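Local coordinates for protein uncharacterized HTH-type transcriptional regulator HI_0893 (Haemophilus influenzae, PDB 3QKX) that probably binds regulatory DNA sequences as a TetR-family transcription factor, through an N-terminal helix-turn-helix domain, at residues A38-A41 with A42-Y46; T78-F81 with F82-Y85. All coordinates share one frame; numbering follows the deposited sequence. Where two conformers were deposited one is given.

Interaction 1. Residues A38-A41 with A42-Y46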
loop_
_atom_site.group_PDB
_atom_site.type_symbol
_atom_site.label_atom_id
_atom_site.label_comp_id
_atom_site.label_asym_id
_atom_site.label_seq_id
_atom_site.Cartn_x
_atom_site.Cartn_y
_atom_site.Cartn_z
ATOM N N ALA A 38 13.301 -13.331 20.963
ATOM C CA ALA A 38 14.696 -13.081 20.567
ATOM C C ALA A 38 15.711 -14.016 21.230
ATOM O O ALA A 38 16.865 -14.026 20.821
ATOM C CB ALA A 38 15.071 -11.615 20.831
ATOM N N ASN A 39 15.288 -14.791 22.242
ATOM C CA ASN A 39 16.194 -15.637 23.029
ATOM C C ASN A 39 17.227 -14.773 23.799
ATOM O O ASN A 39 18.416 -15.080 23.839
ATOM C CB ASN A 39 16.866 -16.696 22.122
ATOM C CG ASN A 39 17.169 -18.017 22.851
ATOM O OD1 ASN A 39 17.276 -18.078 24.088
ATOM N ND2 ASN A 39 17.305 -19.089 22.071
ATOM N N VAL A 40 16.737 -13.685 24.393
ATOM C CA VAL A 40 17.519 -12.841 25.264
ATOM C C VAL A 40 16.820 -12.709 26.612
ATOM O O VAL A 40 15.601 -12.769 26.686
ATOM C CB VAL A 40 17.752 -11.431 24.664
ATOM C CG1 VAL A 40 18.496 -11.534 23.374
ATOM C CG2 VAL A 40 16.469 -10.721 24.478
ATOM N N ALA A 41 17.604 -12.541 27.671
ATOM C CA ALA A 41 17.073 -12.352 29.007
ATOM C C ALA A 41 16.292 -11.063 29.105
ATOM O O ALA A 41 16.686 -10.067 28.509
ATOM C CB ALA A 41 18.229 -12.327 30.028
ATOM N N ALA A 42 15.217 -11.065 29.890
ATOM C CA ALA A 42 14.466 -9.829 30.192
ATOM C C ALA A 42 15.392 -8.636 30.522
ATOM O O ALA A 42 15.207 -7.521 30.020
ATOM C CB ALA A 42 13.470 -10.073 31.348
ATOM N N GLY A 43 16.407 -8.890 31.329
ATOM C CA GLY A 43 17.422 -7.891 31.612
ATOM C C GLY A 43 18.108 -7.306 30.396
ATOM O O GLY A 43 18.411 -6.125 30.381
ATOM N N THR A 44 18.371 -8.130 29.386
ATOM C CA THR A 44 19.098 -7.682 28.203
ATOM C C THR A 44 18.284 -6.659 27.442
ATOM O O THR A 44 18.770 -5.566 27.168
ATOM C CB THR A 44 19.431 -8.840 27.239
ATOM O OG1 THR A 44 20.371 -9.739 27.850
ATOM C CG2 THR A 44 20.018 -8.300 25.950
ATOM N N ILE A 45 17.035 -6.997 27.143
ATOM C CA ILE A 45 16.183 -6.130 26.334
ATOM C C ILE A 45 15.876 -4.794 27.035
ATOM O O ILE A 45 15.855 -3.740 26.381
ATOM C CB ILE A 45 14.852 -6.861 25.889
ATOM C CG1 ILE A 45 14.247 -6.197 24.656
ATOM C CG2 ILE A 45 13.821 -6.902 27.010
ATOM C CD1 ILE A 45 13.251 -7.076 23.967
ATOM N N TYR A 46 15.691 -4.825 28.362
ATOM C CA TYR A 46 15.400 -3.589 29.113
ATOM C C TYR A 46 16.616 -2.695 29.234
ATOM O O TYR A 46 16.465 -1.484 29.307
ATOM C CB TYR A 46 14.812 -3.874 30.509
ATOM C CG TYR A 46 13.311 -4.118 30.509
ATOM C CD1 TYR A 46 12.421 -3.150 30.039
ATOM C CD2 TYR A 46 12.781 -5.320 30.986
ATOM C CE1 TYR A 46 11.044 -3.384 30.029
ATOM C CE2 TYR A 46 11.411 -5.565 30.985
ATOM C CZ TYR A 46 10.547 -4.603 30.517
ATOM O OH TYR A 46 9.192 -4.859 30.532
#
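Ala-42 opens the helix directly behind Ala-41, which sits at the N-cap position, and the methyl of Ala-42 points away from the incoming loop. Gly-43 adds backbone alone to this first turn. At Thr-44 the real grip begins: its N donates to Ala-41 O at 2.7 Å, with an N-H...O angle of 133°, the donor standing well above the carbonyl plane, 51° out of it. This is ordinary first-turn helix bonding, in which the carbonyl of the residue before the helix takes the first N-H groups that follow.

This is the turn of the helix-turn-helix predicted for residues 30-49. Helix 31-38 ends in a Schellman motif, with Asn-39 at positive phi, and after two more residues the chain enters helix 42-48, the recognition helix in TetR-family proteins.

The side chain of Thr-44 leans back over the turn. Its CB rests 4.0 Å from Val-40 CB, and CG2, anti to the backbone N, lies alongside the same valine carbon at 4.1 Å. The hydroxyl arm takes the other branch, toward Ala-41, where OG1 is 4.0 Å from the methyl CB. Both Val-40 and Thr-44 also reach Leu-9 of helix 6-23, which links the turn to the first helix of the domain.

Ile-45 follows with a second, weak bond, its N to Ala-41 O at 3.4 Å, straighter than the first at 158°. Its side chain is buried: CB meets Val-40 CG2 at 4.4 Å, a loose apolar touch, while Leu-34 and Ala-35 of helix 31-38 pack against the same isoleucine.

Interaction 2. Residues T78-F81 with F82-Y85. With SO4 (sulfate ion), chain G.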
loop_
_atom_site.group_PDB
_atom_site.type_symbol
_atom_site.label_atom_id
_atom_site.label_comp_id
_atom_site.label_asym_id
_atom_site.label_seq_id
_atom_site.Cartn_x
_atom_site.Cartn_y
_atom_site.Cartn_z
ATOM N N THR A 78 27.409 3.295 -14.637
ATOM C CA THR A 78 27.848 3.050 -16.010
ATOM C C THR A 78 26.761 2.459 -16.893
ATOM O O THR A 78 26.803 2.652 -18.117
ATOM C CB THR A 78 29.078 2.091 -16.060
ATOM O OG1 THR A 78 28.697 0.776 -15.628
ATOM C CG2 THR A 78 30.201 2.602 -15.185
ATOM N N LYS A 79 25.796 1.735 -16.284
ATOM C CA LYS A 79 24.651 1.167 -17.015
ATOM C C LYS A 79 23.668 2.266 -17.401
ATOM O O LYS A 79 23.693 3.338 -16.810
ATOM C CB LYS A 79 23.922 0.112 -16.163
ATOM C CG LYS A 79 24.707 -1.152 -15.930
ATOM C CD LYS A 79 24.035 -2.040 -14.902
ATOM C CE LYS A 79 24.928 -3.191 -14.498
ATOM N NZ LYS A 79 24.135 -4.339 -14.014
ATOM N N PRO A 80 22.762 1.987 -18.376
ATOM C CA PRO A 80 21.731 2.961 -18.699
ATOM C C PRO A 80 20.750 3.191 -17.563
ATOM O O PRO A 80 20.554 2.317 -16.715
ATOM C CB PRO A 80 20.985 2.318 -19.883
ATOM C CG PRO A 80 21.833 1.288 -20.391
ATOM C CD PRO A 80 22.694 0.820 -19.281
ATOM N N PHE A 81 20.084 4.333 -17.590
ATOM C CA PHE A 81 19.175 4.707 -16.517
ATOM C C PHE A 81 18.045 3.705 -16.359
ATOM O O PHE A 81 17.641 3.409 -15.221
ATOM C CB PHE A 81 18.621 6.132 -16.732
ATOM C CG PHE A 81 19.668 7.225 -16.531
ATOM C CD1 PHE A 81 20.203 7.471 -15.266
ATOM C CD2 PHE A 81 20.148 7.963 -17.600
ATOM C CE1 PHE A 81 21.163 8.448 -15.063
ATOM C CE2 PHE A 81 21.136 8.952 -17.398
ATOM C CZ PHE A 81 21.631 9.186 -16.122
ATOM N N PHE A 82 17.563 3.153 -17.481
ATOM C CA PHE A 82 16.555 2.081 -17.434
ATOM C C PHE A 82 17.060 0.868 -16.669
ATOM O O PHE A 82 16.359 0.336 -15.833
ATOM C CB PHE A 82 16.148 1.634 -18.842
ATOM C CG PHE A 82 15.251 0.448 -18.844
ATOM C CD1 PHE A 82 14.016 0.508 -18.227
ATOM C CD2 PHE A 82 15.644 -0.751 -19.425
ATOM C CE1 PHE A 82 13.159 -0.623 -18.203
ATOM C CE2 PHE A 82 14.785 -1.892 -19.399
ATOM C CZ PHE A 82 13.554 -1.809 -18.798
ATOM N N GLU A 83 18.272 0.428 -16.967
ATOM C CA GLU A 83 18.843 -0.719 -16.254
ATOM C C GLU A 83 19.080 -0.423 -14.772
ATOM O O GLU A 83 18.948 -1.329 -13.939
ATOM C CB GLU A 83 20.137 -1.204 -16.912
ATOM C CG GLU A 83 19.950 -1.769 -18.336
ATOM C CD GLU A 83 19.007 -3.003 -18.413
ATOM O OE1 GLU A 83 18.772 -3.682 -17.369
ATOM O OE2 GLU A 83 18.499 -3.277 -19.533
ATOM N N GLN A 84 19.400 0.830 -14.446
ATOM C CA GLN A 84 19.494 1.245 -13.057
ATOM C C GLN A 84 18.134 1.150 -12.402
ATOM O O GLN A 84 18.016 0.693 -11.287
ATOM C CB GLN A 84 20.042 2.669 -12.929
ATOM C CG GLN A 84 21.497 2.812 -13.348
ATOM C CD GLN A 84 21.955 4.271 -13.434
ATOM O OE1 GLN A 84 21.385 5.158 -12.785
ATOM N NE2 GLN A 84 22.995 4.515 -14.222
ATOM N N TYR A 85 17.102 1.575 -13.115
ATOM C CA TYR A 85 15.747 1.479 -12.618
ATOM C C TYR A 85 15.303 0.009 -12.519
ATOM O O TYR A 85 14.712 -0.376 -11.541
ATOM C CB TYR A 85 14.789 2.277 -13.495
ATOM C CG TYR A 85 13.333 2.030 -13.155
ATOM C CD1 TYR A 85 12.705 2.733 -12.158
ATOM C CD2 TYR A 85 12.576 1.118 -13.886
ATOM C CE1 TYR A 85 11.341 2.490 -11.851
ATOM C CE2 TYR A 85 11.250 0.880 -13.583
ATOM C CZ TYR A 85 10.644 1.562 -12.565
ATOM O OH TYR A 85 9.317 1.308 -12.291
HETATM S S SO4 G . 26.850 -6.701 -14.070
HETATM O O1 SO4 G . 27.743 -5.597 -14.426
HETATM O O2 SO4 G . 25.818 -6.862 -15.099
HETATM O O3 SO4 G . 26.223 -6.410 -12.782
HETATM O O4 SO4 G . 27.628 -7.941 -13.988
#
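Gln-84 reaches back from the first turn of helix 81-98 to the loop residue Lys-79, across the N-cap position held by Pro-80. This helix start lies in the C-terminal domain of the TetR-like fold, just past the loop that follows helix 52-72.

Two backbone bonds wind the turn: Gln-84 N to Pro-80 O at 2.9 Å, and Tyr-85 N to Phe-81 O at 2.8 Å. A side-chain bond adds to them, Gln-84 NE2 to Lys-79 O at 2.9 Å, bent to 134° and with the donor above the carbonyl plane. The glutamine chain is extended beyond CG (chi2 170°), and CG passes 3.5 Å from Pro-80 O, bridging from the first turn back to a loop carbonyl. Further polar links leave the turn: Glu-83 OE1 pairs with Arg-86, and Tyr-85 OH bonds Ser-182.

Two side-by-side contacts follow. Pro-80 CD lies 3.9 Å from Glu-83 CG. Phe-81 CD1 comes 3.6 Å from Gln-84 OE1, an oblique approach, and the ring goes on to Phe-130 and Ala-137 of helix 126-137. Phe-82 and Tyr-85 both meet the Trp-183 ring.

Lys-79, modelled in two conformers, stretches in this one to a sulfate, probably from the crystallisation liquor; its weak, doubtful bonds run from NZ to O2 and O3, each 3.2 Å.

From the N terminus, helix 6-23 comes first; interaction 1 then spans the turn at 39-41 and the start of helix 42-48, with helix 6-23 packed against it. The chain continues through helix 52-72 and a loop into interaction 2, at the start of helix 81-98, where helices 126-137 and 172-184 gather round. Each contact is a local turn made by consecutive residues; the two follow in series and neither nest nor cross. The centres of interaction 1 and interaction 2 are about 45 Å apart, on opposite sides of the chain's centre. One belongs to the probable DNA-binding end, the other to the C-terminal domain.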